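Local coordinates for protein endosialidase (Enterobacteria phage phi92, PDB 4HIZ) that cleaves polysialic acid as a trimeric phage endosialidase, acting on alpha-2,8 and probably also alpha-2,9 linkages between sialic acid residues, at residues Leu73-Asp78 against Asp516-Arg521; Phe411-Ser416 against Leu484-Gly489; Asn83-Asp88 against Cys472-Val477; Ile97-Met102 against Ala115-Gly120. All coordinates share one frame; numbering follows the deposited sequence.

How the contacts relate
All four contacts lie in the catalytic beta-propeller region, with centres about 7 to 16 Å apart from one another. Along the chain, contact 1 spans the rest: it joins strand 71-75 to strand 516-523, and the segments of contacts 2, 3 and 4 all fall between. Contacts 1, 2 and 3 share the four-stranded sheet 71-75, 516-523, 483-490 and 473-480. Its outermost strand 71-75 comes from the start of the propeller and the other three from its end, so contact 1 probably closes the ring of the propeller. Contact 4 is a hairpin of the next sheet. Contact 3 ties the two sheets together, and contact 2 joins the closing sheet to strand 407-413.

Contact 1: Leu73-Asp78 against Asp516-Arg521; sequences LTKITD and DLYSYR. With CA (calcium ion), chain B.
Thr74 and Ser519 form a hydrogen-bonded antiparallel pair, with Ser519 N to Thr74 O at 2.7 Å. Leu73-Tyr520 and Lys75-Tyr518 flank it as non-hydrogen-bonded pairs. Ile76 N then donates almost straight to Leu517 O (2.8 Å, 175° at the hydrogen). A water bridges Thr74 OG1 and Ser519 O.

Lys75 is fully extended and crosses the Tyr518 side chain at a slant. Its CG is anti to the backbone N (chi1 -174°). CB and CG each lie 3.6 Å from Tyr518 CE2. CD moves on to the phenol oxygen, and CE comes within 3.5 Å of Tyr518 OH. CE also nears CB of Asp516. At the tip, NZ donates to a water that lies 2.7 Å from Asp516 OD2.

Further along, Thr77 OG1 has two bonds. It donates to the anti lone pair of Asp516 OD1 (2.7 Å) and accepts from Leu517 N (2.9 Å). Asn83 also bonds OD1. Asp516 OD2 binds the calcium ion, whose other protein ligands are carbonyl oxygens of His513, Ala515, Thr79 and Phe81. Phe534 of the second subunit meets the Tyr518 ring edge-to-face.

The strand pair joins the start and end of the propeller. Thr77 and Asn83 hold one carboxylate oxygen while the calcium ion takes the other, which probably fixes the rotation of the group and stabilises its negative charge.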
loop_
_atom_site.group_PDB
_atom_site.type_symbol
_atom_site.label_atom_id
_atom_site.label_comp_id
_atom_site.label_asym_id
_atom_site.label_seq_id
_atom_site.Cartn_x
_atom_site.Cartn_y
_atom_site.Cartn_z
ATOM N N LEU A 73 2.188 18.706 -12.842
ATOM C CA LEU A 73 2.026 18.606 -11.387
ATOM C C LEU A 73 1.962 17.140 -10.992
ATOM O O LEU A 73 1.301 16.353 -11.670
ATOM C CB LEU A 73 0.722 19.293 -10.952
ATOM C CG LEU A 73 0.517 19.453 -9.450
ATOM C CD1 LEU A 73 1.527 20.498 -8.871
ATOM C CD2 LEU A 73 -0.935 19.892 -9.130
ATOM N N THR A 74 2.619 16.788 -9.888
ATOM C CA THR A 74 2.570 15.434 -9.356
ATOM C C THR A 74 2.219 15.522 -7.884
ATOM O O THR A 74 2.742 16.395 -7.183
ATOM C CB THR A 74 3.986 14.765 -9.496
ATOM O OG1 THR A 74 4.289 14.609 -10.895
ATOM C CG2 THR A 74 4.028 13.372 -8.823
ATOM N N LYS A 75 1.355 14.639 -7.389
ATOM C CA LYS A 75 1.109 14.556 -5.934
ATOM C C LYS A 75 2.200 13.695 -5.311
ATOM O O LYS A 75 2.496 12.618 -5.847
ATOM C CB LYS A 75 -0.275 13.913 -5.679
ATOM C CG LYS A 75 -0.660 13.938 -4.205
ATOM C CD LYS A 75 -2.144 13.531 -4.027
ATOM C CE LYS A 75 -2.549 13.721 -2.548
ATOM N NZ LYS A 75 -4.037 13.425 -2.407
ATOM N N ILE A 76 2.832 14.144 -4.227
ATOM C CA ILE A 76 4.040 13.440 -3.720
ATOM C C ILE A 76 3.918 12.896 -2.292
ATOM O O ILE A 76 4.774 12.136 -1.871
ATOM C CB ILE A 76 5.325 14.305 -3.844
ATOM C CG1 ILE A 76 5.366 15.412 -2.755
ATOM C CG2 ILE A 76 5.415 14.904 -5.279
ATOM C CD1 ILE A 76 6.762 16.141 -2.749
ATOM N N THR A 77 2.899 13.326 -1.525
ATOM C CA THR A 77 2.563 12.611 -0.298
ATOM C C THR A 77 1.105 12.213 -0.327
ATOM O O THR A 77 0.278 12.864 -1.000
ATOM C CB THR A 77 2.819 13.405 1.042
ATOM O OG1 THR A 77 1.932 14.538 1.149
ATOM C CG2 THR A 77 4.236 13.905 1.078
ATOM N N ASP A 78 0.812 11.145 0.400
ATOM C CA ASP A 78 -0.601 10.749 0.534
ATOM C C ASP A 78 -0.752 9.992 1.823
ATOM O O ASP A 78 -0.944 8.775 1.837
ATOM C CB ASP A 78 -1.044 9.941 -0.688
ATOM C CG ASP A 78 -2.543 9.674 -0.707
ATOM O OD1 ASP A 78 -3.311 10.338 0.051
ATOM O OD2 ASP A 78 -2.941 8.822 -1.537
ATOM N N ASP A 516 -1.598 17.638 1.890
ATOM C CA ASP A 516 -0.527 16.796 1.328
ATOM C C ASP A 516 0.317 17.641 0.372
ATOM O O ASP A 516 -0.028 18.789 0.087
ATOM C CB ASP A 516 -1.117 15.540 0.611
ATOM C CG ASP A 516 -1.417 14.431 1.595
ATOM O OD1 ASP A 516 -0.465 13.882 2.210
ATOM O OD2 ASP A 516 -2.615 14.129 1.799
ATOM N N LEU A 517 1.415 17.077 -0.132
ATOM C CA LEU A 517 2.361 17.853 -0.947
ATOM C C LEU A 517 2.288 17.488 -2.423
ATOM O O LEU A 517 1.944 16.342 -2.769
ATOM C CB LEU A 517 3.813 17.623 -0.455
ATOM C CG LEU A 517 4.016 17.879 1.026
ATOM C CD1 LEU A 517 5.481 17.577 1.375
ATOM C CD2 LEU A 517 3.685 19.352 1.389
ATOM N N TYR A 518 2.619 18.461 -3.255
ATOM C CA TYR A 518 2.643 18.347 -4.711
ATOM C C TYR A 518 3.953 18.918 -5.227
ATOM O O TYR A 518 4.573 19.767 -4.569
ATOM C CB TYR A 518 1.476 19.144 -5.337
ATOM C CG TYR A 518 0.121 18.573 -4.924
ATOM C CD1 TYR A 518 -0.435 18.878 -3.666
ATOM C CD2 TYR A 518 -0.562 17.704 -5.777
ATOM C CE1 TYR A 518 -1.657 18.331 -3.269
ATOM C CE2 TYR A 518 -1.814 17.165 -5.400
ATOM C CZ TYR A 518 -2.325 17.451 -4.150
ATOM O OH TYR A 518 -3.532 16.914 -3.736
ATOM N N SER A 519 4.368 18.450 -6.410
ATOM C CA SER A 519 5.563 18.984 -7.067
ATOM C C SER A 519 5.223 19.404 -8.494
ATOM O O SER A 519 4.718 18.578 -9.288
ATOM C CB SER A 519 6.619 17.892 -7.089
ATOM O OG SER A 519 7.726 18.276 -7.900
ATOM N N TYR A 520 5.457 20.679 -8.812
ATOM C CA TYR A 520 5.296 21.146 -10.177
ATOM C C TYR A 520 6.688 21.124 -10.791
ATOM O O TYR A 520 7.598 21.877 -10.351
ATOM C CB TYR A 520 4.739 22.569 -10.194
ATOM C CG TYR A 520 4.499 23.097 -11.578
ATOM C CD1 TYR A 520 3.318 22.785 -12.276
ATOM C CD2 TYR A 520 5.446 23.910 -12.208
ATOM C CE1 TYR A 520 3.101 23.296 -13.579
ATOM C CE2 TYR A 520 5.228 24.418 -13.486
ATOM C CZ TYR A 520 4.066 24.131 -14.157
ATOM O OH TYR A 520 3.894 24.676 -15.427
ATOM N N ARG A 521 6.888 20.243 -11.776
ATOM C CA ARG A 521 8.218 20.026 -12.352
ATOM C C ARG A 521 8.227 20.714 -13.723
ATOM O O ARG A 521 7.433 20.360 -14.623
ATOM C CB ARG A 521 8.491 18.528 -12.518
ATOM C CG ARG A 521 9.884 18.277 -13.098
ATOM C CD ARG A 521 10.199 16.754 -13.263
ATOM N NE ARG A 521 9.571 16.165 -14.444
ATOM C CZ ARG A 521 9.909 14.955 -14.906
ATOM N NH1 ARG A 521 10.768 14.199 -14.234
ATOM N NH2 ARG A 521 9.337 14.473 -16.014
HETATM CA CA CA B . -2.838 14.360 4.459
HETATM O O HOH W 1 5.648 16.843 -11.491
HETATM O O HOH W 2 -4.692 14.603 0.107
#

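Contact 2: Phe411-Ser416 against Leu484-Gly489; sequences FGTERS and LYYIFG
Phe411 and Tyr486 lie with their rings nearly parallel but slid apart, so that they barely overlap. The centroids are 4.8 Å apart and the planes differ by 21°. Because of the offset, each CB lies over the other ring. Phe411 CB sits over the centre of the Tyr486 ring, 3.5 Å from its centroid. Tyr486 CB lies nearer the rim of Phe411. The side chains slide past each other in opposite directions. CG of Tyr486, anti to its backbone N (chi1 170°), lies 3.6 Å from Phe411 CG. The other face of Tyr486 is taken by Phe488 CD1, so the ring is sandwiched. Thr413 OG1 lies at the ring edge, in its plane, and shares a hydrogen bond with Tyr486 OH (2.8 Å). Thr436 is a second partner of this OG1. Leu484 CD2 extends this tight part, 3.5 Å from Phe411 CZ.

Strands 407-413 and 483-490 belong to different sheets of the propeller. Their short segments have axes 8.9 Å apart, so the join is made mainly by side chains, with no strand pairing, as between adjacent blades.

The looser side begins at Phe488, whose CD2 is 3.8 Å from Thr413 OG1. From Glu414 on, the chain leaves segment 484-489, and Arg415 turns to pack on Val474.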
loop_
_atom_site.group_PDB
_atom_site.type_symbol
_atom_site.label_atom_id
_atom_site.label_comp_id
_atom_site.label_asym_id
_atom_site.label_seq_id
_atom_site.Cartn_x
_atom_site.Cartn_y
_atom_site.Cartn_z
ATOM N N PHE A 411 7.431 31.629 -7.464
ATOM C CA PHE A 411 6.151 30.918 -7.347
ATOM C C PHE A 411 5.423 31.367 -6.090
ATOM O O PHE A 411 6.040 31.648 -5.062
ATOM C CB PHE A 411 6.392 29.401 -7.236
ATOM C CG PHE A 411 6.974 28.780 -8.477
ATOM C CD1 PHE A 411 8.347 28.904 -8.760
ATOM C CD2 PHE A 411 6.166 28.136 -9.378
ATOM C CE1 PHE A 411 8.887 28.338 -9.901
ATOM C CE2 PHE A 411 6.710 27.535 -10.542
ATOM C CZ PHE A 411 8.060 27.628 -10.807
ATOM N N GLY A 412 4.099 31.340 -6.139
ATOM C CA GLY A 412 3.296 31.557 -4.952
ATOM C C GLY A 412 1.929 30.934 -5.192
ATOM O O GLY A 412 1.584 30.598 -6.333
ATOM N N THR A 413 1.200 30.743 -4.111
ATOM C CA THR A 413 -0.137 30.117 -4.201
ATOM C C THR A 413 -1.063 30.848 -3.264
ATOM O O THR A 413 -0.708 31.063 -2.108
ATOM C CB THR A 413 -0.045 28.647 -3.756
ATOM O OG1 THR A 413 0.913 27.952 -4.574
ATOM C CG2 THR A 413 -1.403 27.930 -3.852
ATOM N N GLU A 414 -2.282 31.171 -3.711
ATOM C CA GLU A 414 -3.222 31.764 -2.751
ATOM C C GLU A 414 -3.778 30.644 -1.822
ATOM O O GLU A 414 -3.756 29.460 -2.167
ATOM C CB GLU A 414 -4.339 32.538 -3.467
ATOM C CG GLU A 414 -5.177 31.603 -4.376
ATOM C CD GLU A 414 -6.179 32.353 -5.262
ATOM O OE1 GLU A 414 -6.324 33.595 -5.123
ATOM O OE2 GLU A 414 -6.848 31.682 -6.103
ATOM N N ARG A 415 -4.220 31.019 -0.624
ATOM C CA ARG A 415 -4.671 30.045 0.376
ATOM C C ARG A 415 -6.050 29.481 0.009
ATOM O O ARG A 415 -6.380 28.341 0.367
ATOM C CB ARG A 415 -4.782 30.740 1.748
ATOM C CG ARG A 415 -3.440 31.259 2.247
ATOM C CD ARG A 415 -2.670 30.119 2.895
ATOM N NE ARG A 415 -1.408 30.671 3.324
ATOM C CZ ARG A 415 -0.630 30.163 4.250
ATOM N NH1 ARG A 415 -0.947 29.009 4.859
ATOM N NH2 ARG A 415 0.480 30.827 4.535
ATOM N N SER A 416 -6.838 30.317 -0.655
ATOM C CA SER A 416 -8.188 29.931 -1.097
ATOM C C SER A 416 -8.520 30.763 -2.322
ATOM O O SER A 416 -7.906 31.824 -2.530
ATOM C CB SER A 416 -9.208 30.149 0.047
ATOM O OG SER A 416 -10.526 29.806 -0.406
ATOM N N LEU A 484 13.202 22.173 -12.873
ATOM C CA LEU A 484 12.998 22.979 -11.664
ATOM C C LEU A 484 11.740 22.412 -10.958
ATOM O O LEU A 484 10.811 21.964 -11.629
ATOM C CB LEU A 484 12.779 24.429 -12.101
ATOM C CG LEU A 484 12.346 25.397 -10.980
ATOM C CD1 LEU A 484 12.877 26.833 -11.287
ATOM C CD2 LEU A 484 10.820 25.435 -10.786
ATOM N N TYR A 485 11.728 22.409 -9.628
ATOM C CA TYR A 485 10.618 21.859 -8.843
ATOM C C TYR A 485 10.087 22.929 -7.891
ATOM O O TYR A 485 10.841 23.467 -7.072
ATOM C CB TYR A 485 11.080 20.671 -7.999
ATOM C CG TYR A 485 11.706 19.589 -8.865
ATOM C CD1 TYR A 485 13.063 19.659 -9.223
ATOM C CD2 TYR A 485 10.958 18.504 -9.332
ATOM C CE1 TYR A 485 13.662 18.708 -10.040
ATOM C CE2 TYR A 485 11.553 17.548 -10.127
ATOM C CZ TYR A 485 12.880 17.648 -10.472
ATOM O OH TYR A 485 13.461 16.679 -11.299
ATOM N N TYR A 486 8.792 23.222 -8.009
ATOM C CA TYR A 486 8.108 23.987 -6.960
ATOM C C TYR A 486 7.333 22.959 -6.166
ATOM O O TYR A 486 6.416 22.317 -6.709
ATOM C CB TYR A 486 7.182 25.034 -7.580
ATOM C CG TYR A 486 6.213 25.740 -6.607
ATOM C CD1 TYR A 486 6.656 26.256 -5.399
ATOM C CD2 TYR A 486 4.851 25.879 -6.912
ATOM C CE1 TYR A 486 5.822 26.932 -4.543
ATOM C CE2 TYR A 486 3.975 26.547 -6.060
ATOM C CZ TYR A 486 4.476 27.068 -4.867
ATOM O OH TYR A 486 3.624 27.725 -4.009
ATOM N N ILE A 487 7.686 22.784 -4.902
ATOM C CA ILE A 487 7.136 21.682 -4.115
ATOM C C ILE A 487 6.382 22.343 -2.981
ATOM O O ILE A 487 6.943 23.150 -2.214
ATOM C CB ILE A 487 8.251 20.754 -3.581
ATOM C CG1 ILE A 487 9.131 20.317 -4.762
ATOM C CG2 ILE A 487 7.649 19.518 -2.838
ATOM C CD1 ILE A 487 10.199 19.270 -4.383
ATOM N N PHE A 488 5.103 22.017 -2.864
ATOM C CA PHE A 488 4.210 22.895 -2.098
ATOM C C PHE A 488 2.936 22.164 -1.703
ATOM O O PHE A 488 2.725 21.020 -2.105
ATOM C CB PHE A 488 3.865 24.152 -2.908
ATOM C CG PHE A 488 3.012 23.884 -4.132
ATOM C CD1 PHE A 488 3.546 23.239 -5.238
ATOM C CD2 PHE A 488 1.675 24.272 -4.165
ATOM C CE1 PHE A 488 2.782 22.978 -6.381
ATOM C CE2 PHE A 488 0.895 24.028 -5.289
ATOM C CZ PHE A 488 1.454 23.381 -6.412
ATOM N N GLY A 489 2.072 22.844 -0.934
ATOM C CA GLY A 489 0.876 22.180 -0.398
ATOM C C GLY A 489 -0.402 22.371 -1.189
ATOM O O GLY A 489 -0.591 23.369 -1.885
#

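Contact 3: Asn83-Asp88 against Cys472-Val477; sequences NAWTQD and CGVGSV. With NA (sodium ion), chain C.
Ser476 OG donates a short hydrogen bond of 2.6 Å to Asp88 OD1, meeting it nearly along the C-O axis. CG of Asp88 is anti to its backbone N (chi1 179°). The second carboxylate oxygen, OD2, forms a salt bridge with Lys353 and accepts from Ser294. The only direct backbone bond between the segments is Gln87 N to Val474 O (3.0 Å). Here the donor stands above the carbonyl plane, 39° out of it. Gln87 CA adds a CA-H...O contact to Gly475 O. The peptide bond before Asp88 is cis.

Two waters add to the polar links. One accepts from Thr86 N and donates to Val474 O. The other accepts from Val477 N (2.9 Å) and lies 2.6 Å from Asp88 OD1. Thr86 OG1 bonds to Ile487 O, and lies 3.2 Å from Gly475 CA.

The apolar contact is Val474 CG2 on Trp85 CD1 at 3.6 Å, with the two side chains side by side and pointing the same way. Separately, the amide oxygen OE1 of Gln87 makes a van der Waals contact with Val474 CG1 at 3.3 Å, where the two side chains cross. NE2 of Gln87 is bonded to Glu349.

Val477 O binds the sodium ion (2.7 Å), as does Thr90 O, and a water is a further ligand. The loop after strand 82-84, which pairs with strand 96-104, packs on edge strand 473-480 of the neighbouring sheet, consistent with two adjacent propeller blades. Met149 of strand 144-154 packs against Trp85 and Gln87.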
loop_
_atom_site.group_PDB
_atom_site.type_symbol
_atom_site.label_atom_id
_atom_site.label_comp_id
_atom_site.label_asym_id
_atom_site.label_seq_id
_atom_site.Cartn_x
_atom_site.Cartn_y
_atom_site.Cartn_z
ATOM N N ASN A 83 0.140 17.034 6.404
ATOM C CA ASN A 83 1.485 17.095 5.814
ATOM C C ASN A 83 1.586 18.414 5.089
ATOM O O ASN A 83 0.931 18.612 4.058
ATOM C CB ASN A 83 1.665 15.955 4.808
ATOM C CG ASN A 83 1.530 14.606 5.472
ATOM O OD1 ASN A 83 2.142 14.371 6.528
ATOM N ND2 ASN A 83 0.736 13.697 4.869
ATOM N N ALA A 84 2.453 19.308 5.584
ATOM C CA ALA A 84 2.464 20.644 5.027
ATOM C C ALA A 84 3.802 21.337 5.293
ATOM O O ALA A 84 4.667 20.791 5.971
ATOM C CB ALA A 84 1.275 21.467 5.655
ATOM N N TRP A 85 3.932 22.521 4.719
ATOM C CA TRP A 85 5.108 23.403 4.958
ATOM C C TRP A 85 6.447 22.806 4.501
ATOM O O TRP A 85 7.345 22.567 5.342
ATOM C CB TRP A 85 5.210 23.816 6.462
ATOM C CG TRP A 85 3.888 24.342 7.002
ATOM C CD1 TRP A 85 3.312 25.577 6.772
ATOM C CD2 TRP A 85 2.996 23.628 7.860
ATOM N NE1 TRP A 85 2.089 25.642 7.424
ATOM C CE2 TRP A 85 1.881 24.469 8.109
ATOM C CE3 TRP A 85 3.051 22.369 8.478
ATOM C CZ2 TRP A 85 0.785 24.059 8.895
ATOM C CZ3 TRP A 85 1.952 21.960 9.272
ATOM C CH2 TRP A 85 0.855 22.829 9.505
ATOM N N THR A 86 6.623 22.609 3.193
ATOM C CA THR A 86 8.004 22.450 2.712
ATOM C C THR A 86 8.779 23.769 2.891
ATOM O O THR A 86 10.003 23.722 2.927
ATOM C CB THR A 86 8.077 22.078 1.236
ATOM O OG1 THR A 86 7.495 23.141 0.478
ATOM C CG2 THR A 86 7.302 20.726 0.963
ATOM N N GLN A 87 8.083 24.909 3.028
ATOM C CA GLN A 87 8.792 26.219 3.133
ATOM C C GLN A 87 9.855 26.175 4.229
ATOM O O GLN A 87 9.600 25.641 5.313
ATOM C CB GLN A 87 7.807 27.380 3.423
ATOM C CG GLN A 87 7.070 27.204 4.717
ATOM C CD GLN A 87 6.114 28.377 5.048
ATOM O OE1 GLN A 87 5.106 28.180 5.723
ATOM N NE2 GLN A 87 6.453 29.594 4.598
ATOM N N ASP A 88 11.072 26.660 3.946
ATOM C CA ASP A 88 11.670 26.709 2.615
ATOM C C ASP A 88 12.923 25.836 2.744
ATOM O O ASP A 88 14.013 26.349 3.059
ATOM C CB ASP A 88 12.038 28.147 2.200
ATOM C CG ASP A 88 12.679 28.211 0.819
ATOM O OD1 ASP A 88 12.543 27.219 0.042
ATOM O OD2 ASP A 88 13.333 29.244 0.497
ATOM N N CYS A 472 -2.478 25.281 1.506
ATOM C CA CYS A 472 -2.128 25.491 0.100
ATOM C C CYS A 472 -0.948 26.425 -0.013
ATOM O O CYS A 472 -0.923 27.453 0.627
ATOM C CB CYS A 472 -3.338 26.031 -0.700
ATOM S SG CYS A 472 -4.674 24.822 -0.803
ATOM N N GLY A 473 0.041 26.045 -0.807
ATOM C CA GLY A 473 1.250 26.845 -0.970
ATOM C C GLY A 473 2.296 26.505 0.067
ATOM O O GLY A 473 2.724 25.322 0.188
ATOM N N VAL A 474 2.744 27.560 0.790
ATOM C CA VAL A 474 3.778 27.456 1.821
ATOM C C VAL A 474 4.911 26.510 1.355
ATOM O O VAL A 474 5.301 25.576 2.059
ATOM C CB VAL A 474 3.213 27.091 3.240
ATOM C CG1 VAL A 474 2.409 28.312 3.820
ATOM C CG2 VAL A 474 2.341 25.796 3.265
ATOM N N GLY A 475 5.422 26.811 0.164
ATOM C CA GLY A 475 6.258 25.866 -0.586
ATOM C C GLY A 475 7.726 26.268 -0.691
ATOM O O GLY A 475 8.241 27.109 0.057
ATOM N N SER A 476 8.394 25.598 -1.625
ATOM C CA SER A 476 9.855 25.712 -1.711
ATOM C C SER A 476 10.265 25.330 -3.125
ATOM O O SER A 476 9.561 24.541 -3.793
ATOM C CB SER A 476 10.426 24.747 -0.679
ATOM O OG SER A 476 11.839 24.806 -0.642
ATOM N N VAL A 477 11.385 25.880 -3.605
ATOM C CA VAL A 477 11.847 25.589 -4.973
ATOM C C VAL A 477 13.237 25.015 -4.961
ATOM O O VAL A 477 14.134 25.527 -4.256
ATOM C CB VAL A 477 11.835 26.889 -5.833
ATOM C CG1 VAL A 477 12.570 26.688 -7.204
ATOM C CG2 VAL A 477 10.341 27.367 -6.023
HETATM NA NA NA C . 16.013 24.983 -2.425
HETATM O O HOH W 3 4.313 22.958 1.462
HETATM O O HOH W 4 13.281 27.661 -2.396
HETATM O O HOH W 5 18.784 25.573 -2.708
#

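Contact 4: Ile97-Met102 against Ala115-Gly120; sequences IYAPFM and AWVKSG
Tyr98 points the edge of its ring at a face of Trp116 in a T-shaped stack. The centroids of the Tyr98 ring and the Trp116 six-membered ring are 4.8 Å apart, and the planes stand at 65°. Tyr98 CD2 is 3.8 Å from Trp116 CE3. The aliphatic part of Lys118 runs beside the same tyrosine, and its CD reaches Tyr98 CE2 at 3.5 Å. A water links Tyr98 OH to Lys118 NZ.

Behind the rings, Phe101, Val117 and Ala115 lie on the other face of the sheet. Ala115 CB sits over the Phe101 ring, offset toward the rim. CE1 of Phe101 reaches Val117 CG1 at 4.0 Å.

The backbone sets this register. Six hydrogen bonds join Ile97 to Ser119, Ala99 to Val117 and Phe101 to Ala115, two to each pair. Ala99 N to Val117 O is the shortest (2.8 Å). Pro100 and Trp116 fall in a close non-hydrogen-bonded pair, with CA atoms 3.8 Å apart.

Further out, Trp116 NE1 bonds to Glu130, and Lys118 NZ makes a salt bridge with Asp511 of the third subunit. The hairpin of strands 96-104 and 113-119 also pairs with strands 82-84, 91-93 and 130-131. Phe91 stacks on Tyr98, and Ile487 of strand 483-490 packs on Ala99.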
loop_
_atom_site.group_PDB
_atom_site.type_symbol
_atom_site.label_atom_id
_atom_site.label_comp_id
_atom_site.label_asym_id
_atom_site.label_seq_id
_atom_site.Cartn_x
_atom_site.Cartn_y
_atom_site.Cartn_z
ATOM N N ILE A 97 16.345 14.150 -4.940
ATOM C CA ILE A 97 15.594 15.357 -4.567
ATOM C C ILE A 97 14.976 15.149 -3.185
ATOM O O ILE A 97 14.277 14.160 -2.952
ATOM C CB ILE A 97 14.473 15.641 -5.594
ATOM C CG1 ILE A 97 15.057 15.726 -7.010
ATOM C CG2 ILE A 97 13.709 16.958 -5.234
ATOM C CD1 ILE A 97 13.999 15.478 -8.105
ATOM N N TYR A 98 15.240 16.087 -2.267
ATOM C CA TYR A 98 14.710 16.021 -0.911
ATOM C C TYR A 98 13.643 17.079 -0.700
ATOM O O TYR A 98 13.848 18.270 -1.003
ATOM C CB TYR A 98 15.819 16.277 0.125
ATOM C CG TYR A 98 16.882 15.177 0.160
ATOM C CD1 TYR A 98 17.900 15.108 -0.809
ATOM C CD2 TYR A 98 16.886 14.243 1.188
ATOM C CE1 TYR A 98 18.870 14.127 -0.742
ATOM C CE2 TYR A 98 17.847 13.233 1.250
ATOM C CZ TYR A 98 18.840 13.197 0.291
ATOM O OH TYR A 98 19.778 12.203 0.370
ATOM N N ALA A 99 12.501 16.638 -0.187
ATOM C CA ALA A 99 11.399 17.545 0.146
ATOM C C ALA A 99 11.073 17.410 1.646
ATOM O O ALA A 99 10.201 16.605 2.066
ATOM C CB ALA A 99 10.122 17.196 -0.715
ATOM N N PRO A 100 11.762 18.202 2.482
ATOM C CA PRO A 100 11.463 18.182 3.907
ATOM C C PRO A 100 10.198 18.993 4.170
ATOM O O PRO A 100 9.863 19.895 3.394
ATOM C CB PRO A 100 12.677 18.904 4.541
ATOM C CG PRO A 100 13.747 18.888 3.428
ATOM C CD PRO A 100 12.908 19.071 2.175
ATOM N N PHE A 101 9.481 18.623 5.224
ATOM C CA PHE A 101 8.169 19.231 5.533
ATOM C C PHE A 101 7.860 18.872 6.984
ATOM O O PHE A 101 8.737 18.348 7.698
ATOM C CB PHE A 101 7.084 18.687 4.568
ATOM C CG PHE A 101 6.779 17.218 4.739
ATOM C CD1 PHE A 101 7.634 16.220 4.176
ATOM C CD2 PHE A 101 5.624 16.819 5.409
ATOM C CE1 PHE A 101 7.329 14.855 4.310
ATOM C CE2 PHE A 101 5.299 15.455 5.562
ATOM C CZ PHE A 101 6.156 14.464 5.005
ATOM N N MET A 102 6.672 19.210 7.485
ATOM C CA MET A 102 6.300 18.783 8.823
ATOM C C MET A 102 5.001 17.958 8.727
ATOM O O MET A 102 4.078 18.324 7.975
ATOM C CB MET A 102 6.126 20.022 9.745
ATOM C CG MET A 102 7.556 20.645 10.047
ATOM S SD MET A 102 7.316 22.153 11.031
ATOM C CE MET A 102 6.825 23.334 9.792
ATOM N N ALA A 115 10.100 16.068 8.848
ATOM C CA ALA A 115 10.214 14.821 8.066
ATOM C C ALA A 115 10.691 15.141 6.677
ATOM O O ALA A 115 10.789 16.294 6.302
ATOM C CB ALA A 115 8.784 14.212 7.977
ATOM N N TRP A 116 10.961 14.128 5.863
ATOM C CA TRP A 116 11.086 14.410 4.435
ATOM C C TRP A 116 10.558 13.244 3.631
ATOM O O TRP A 116 10.392 12.133 4.156
ATOM C CB TRP A 116 12.529 14.747 4.004
ATOM C CG TRP A 116 13.625 13.682 4.244
ATOM C CD1 TRP A 116 13.514 12.302 4.182
ATOM C CD2 TRP A 116 14.999 13.962 4.524
ATOM N NE1 TRP A 116 14.748 11.712 4.417
ATOM C CE2 TRP A 116 15.669 12.716 4.664
ATOM C CE3 TRP A 116 15.718 15.154 4.711
ATOM C CZ2 TRP A 116 17.033 12.637 4.948
ATOM C CZ3 TRP A 116 17.083 15.073 4.996
ATOM C CH2 TRP A 116 17.716 13.827 5.120
ATOM N N VAL A 117 10.242 13.543 2.382
ATOM C CA VAL A 117 10.146 12.487 1.356
ATOM C C VAL A 117 11.174 12.806 0.281
ATOM O O VAL A 117 11.651 13.962 0.166
ATOM C CB VAL A 117 8.714 12.341 0.711
ATOM C CG1 VAL A 117 7.692 11.839 1.768
ATOM C CG2 VAL A 117 8.261 13.684 0.075
ATOM N N LYS A 118 11.545 11.797 -0.504
ATOM C CA LYS A 118 12.664 11.946 -1.441
ATOM C C LYS A 118 12.285 11.336 -2.771
ATOM O O LYS A 118 11.458 10.408 -2.809
ATOM C CB LYS A 118 13.894 11.171 -0.931
ATOM C CG LYS A 118 14.262 11.454 0.533
ATOM C CD LYS A 118 15.542 10.669 0.929
ATOM C CE LYS A 118 15.314 9.151 0.865
ATOM N NZ LYS A 118 16.407 8.379 1.612
ATOM N N SER A 119 12.899 11.818 -3.851
ATOM C CA SER A 119 12.729 11.172 -5.164
ATOM C C SER A 119 14.063 10.796 -5.731
ATOM O O SER A 119 14.946 11.653 -5.871
ATOM C CB SER A 119 12.023 12.090 -6.172
ATOM O OG SER A 119 11.906 11.370 -7.422
ATOM N N GLY A 120 14.180 9.528 -6.103
ATOM C CA GLY A 120 15.340 9.018 -6.824
ATOM C C GLY A 120 15.160 8.906 -8.328
ATOM O O GLY A 120 16.007 8.312 -9.001
HETATM O O HOH W 6 18.940 9.556 0.941
#